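Local coordinates for uncharacterized protein Atu2452 (Agrobacterium tumefaciens, PDB 2R8B), which is of unknown function but, as an alpha/beta-hydrolase relative of the dienelactone hydrolases, is probably a serine hydrolase, at residues A[69-74]-A[103-108]. Sequence-based numbering, arbitrary orientation.
Sequences HGTGGD and AARFFR. With SO4 (sulfate ion), chain C.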
loop_
_atom_site.group_PDB
_atom_site.type_symbol
_atom_site.label_atom_id
_atom_site.label_comp_id
_atom_site.label_asym_id
_atom_site.label_seq_id
_atom_site.Cartn_x
_atom_site.Cartn_y
_atom_site.Cartn_z
ATOM N N HIS A 69 3.754 -5.843 3.147
ATOM C CA HIS A 69 4.851 -5.755 4.096
ATOM C C HIS A 69 6.002 -4.891 3.574
ATOM O O HIS A 69 6.085 -4.636 2.379
ATOM C CB HIS A 69 5.390 -7.149 4.382
ATOM C CG HIS A 69 5.968 -7.821 3.179
ATOM N ND1 HIS A 69 5.276 -8.765 2.449
ATOM C CD2 HIS A 69 7.166 -7.679 2.568
ATOM C CE1 HIS A 69 6.023 -9.176 1.440
ATOM N NE2 HIS A 69 7.174 -8.530 1.488
ATOM N N GLY A 70 6.886 -4.458 4.479
ATOM C CA GLY A 70 8.112 -3.783 4.098
ATOM C C GLY A 70 9.138 -4.788 3.596
ATOM O O GLY A 70 8.922 -6.003 3.668
ATOM N N THR A 71 10.241 -4.283 3.073
ATOM C CA THR A 71 11.390 -5.086 2.742
ATOM C C THR A 71 11.733 -5.975 3.957
ATOM O O THR A 71 11.798 -5.483 5.106
ATOM C CB THR A 71 12.636 -4.173 2.402
ATOM O OG1 THR A 71 12.201 -2.864 1.943
ATOM C CG2 THR A 71 13.568 -4.839 1.398
ATOM N N GLY A 72 11.942 -7.272 3.715
ATOM C CA GLY A 72 12.396 -8.159 4.760
ATOM C C GLY A 72 11.261 -8.817 5.517
ATOM O O GLY A 72 11.479 -9.811 6.184
ATOM N N GLY A 73 10.048 -8.273 5.419
ATOM C CA GLY A 73 8.875 -8.857 6.074
ATOM C C GLY A 73 8.291 -10.004 5.273
ATOM O O GLY A 73 8.999 -10.624 4.469
ATOM N N ASP A 74 7.005 -10.297 5.498
ATOM C CA ASP A 74 6.283 -11.319 4.732
ATOM C C ASP A 74 4.759 -11.243 4.951
ATOM O O ASP A 74 4.258 -10.202 5.410
ATOM C CB ASP A 74 6.835 -12.727 5.025
ATOM C CG ASP A 74 6.306 -13.324 6.338
ATOM O OD1 ASP A 74 6.963 -14.241 6.875
ATOM O OD2 ASP A 74 5.231 -12.913 6.828
ATOM N N ALA A 103 15.962 -11.297 1.934
ATOM C CA ALA A 103 14.821 -10.393 2.202
ATOM C C ALA A 103 13.811 -10.232 1.028
ATOM O O ALA A 103 14.166 -9.833 -0.087
ATOM C CB ALA A 103 15.306 -9.044 2.719
ATOM N N ALA A 104 12.549 -10.558 1.290
ATOM C CA ALA A 104 11.528 -10.460 0.258
ATOM C C ALA A 104 11.018 -9.018 0.060
ATOM O O ALA A 104 10.869 -8.258 1.038
ATOM C CB ALA A 104 10.398 -11.392 0.572
ATOM N N ARG A 105 10.776 -8.639 -1.199
ATOM C CA ARG A 105 10.197 -7.322 -1.539
ATOM C C ARG A 105 9.294 -7.448 -2.731
ATOM O O ARG A 105 9.245 -8.516 -3.350
ATOM C CB ARG A 105 11.249 -6.225 -1.785
ATOM C CG ARG A 105 12.603 -6.698 -2.308
ATOM C CD ARG A 105 13.684 -5.638 -2.258
ATOM N NE ARG A 105 13.306 -4.515 -3.101
ATOM C CZ ARG A 105 13.083 -3.273 -2.658
ATOM N NH1 ARG A 105 12.709 -2.321 -3.518
ATOM N NH2 ARG A 105 13.253 -2.970 -1.365
ATOM N N PHE A 106 8.585 -6.361 -3.037
ATOM C CA PHE A 106 7.625 -6.356 -4.122
ATOM C C PHE A 106 8.107 -5.921 -5.516
ATOM O O PHE A 106 7.301 -5.957 -6.465
ATOM C CB PHE A 106 6.416 -5.527 -3.739
ATOM C CG PHE A 106 5.540 -6.196 -2.757
ATOM C CD1 PHE A 106 5.622 -5.874 -1.402
ATOM C CD2 PHE A 106 4.648 -7.193 -3.167
ATOM C CE1 PHE A 106 4.812 -6.528 -0.445
ATOM C CE2 PHE A 106 3.843 -7.850 -2.243
ATOM C CZ PHE A 106 3.927 -7.508 -0.872
ATOM N N PHE A 107 9.369 -5.490 -5.649
ATOM C CA PHE A 107 9.959 -5.089 -6.955
ATOM C C PHE A 107 11.413 -4.795 -6.771
ATOM O O PHE A 107 11.857 -4.530 -5.665
ATOM C CB PHE A 107 9.274 -3.878 -7.590
ATOM C CG PHE A 107 9.395 -2.621 -6.779
ATOM C CD1 PHE A 107 8.542 -2.391 -5.701
ATOM C CD2 PHE A 107 10.355 -1.678 -7.089
ATOM C CE1 PHE A 107 8.629 -1.254 -4.934
ATOM C CE2 PHE A 107 10.475 -0.544 -6.330
ATOM C CZ PHE A 107 9.581 -0.333 -5.231
ATOM N N ARG A 108 12.168 -4.772 -7.852
ATOM C CA ARG A 108 13.617 -4.750 -7.738
ATOM C C ARG A 108 14.252 -3.373 -7.700
ATOM O O ARG A 108 13.939 -2.509 -8.504
ATOM C CB ARG A 108 14.266 -5.574 -8.847
ATOM C CG ARG A 108 15.751 -5.804 -8.634
ATOM C CD ARG A 108 16.411 -6.562 -9.780
ATOM N NE ARG A 108 16.708 -5.707 -10.917
ATOM C CZ ARG A 108 17.909 -5.216 -11.180
ATOM N NH1 ARG A 108 18.095 -4.445 -12.235
ATOM N NH2 ARG A 108 18.921 -5.500 -10.385
HETATM S S SO4 C . 11.824 0.450 -1.695
HETATM O O1 SO4 C . 10.460 0.529 -2.204
HETATM O O2 SO4 C . 11.935 -0.757 -0.883
HETATM O O3 SO4 C . 12.721 0.291 -2.837
HETATM O O4 SO4 C . 12.197 1.612 -0.859
#
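His69 CG, set between its backbone N and carbonyl carbon (chi1 63°), and Phe106 CG, beside its own N (chi1 -74°), bring the two rings together. In this alpha/beta-hydrolase fold, residues 69-74 form the loop between strand 64-68 and helix 75-85; it opens with the His-Gly pair that in relatives commonly helps shape the oxyanion hole. Phe106 CE1 lies over one imidazole face, toward its rim, 3.5 Å from His69 CE1, with the ring planes inclined at 32°; Gly73 C and Asp74 N lie over the rim of the opposite face. Phe106 also packs on Ile154 of helix 150-161 and touches the probable nucleophile elbow leading into that helix. A type II turn from Gly70 to Gly73 presents Gly72 N to Ala104 O of strand 103-105, a nearly straight hydrogen bond of 3.0 Å, and Ala103 CB rests on Gly72 CA. Farther along, Thr71 and Arg105 run side by side, Thr71 CG2 touching the guanidinium edge 3.4 Å from Arg105 NH2. Arg105 NE donates to Phe107 O at 2.9 Å, which helps fix the guanidinium's rotation. Arg105 NH2 donates to O2 of a sulfate, probably from the crystallisation liquor, and Arg105 NH1 to its O3 at 2.7 Å.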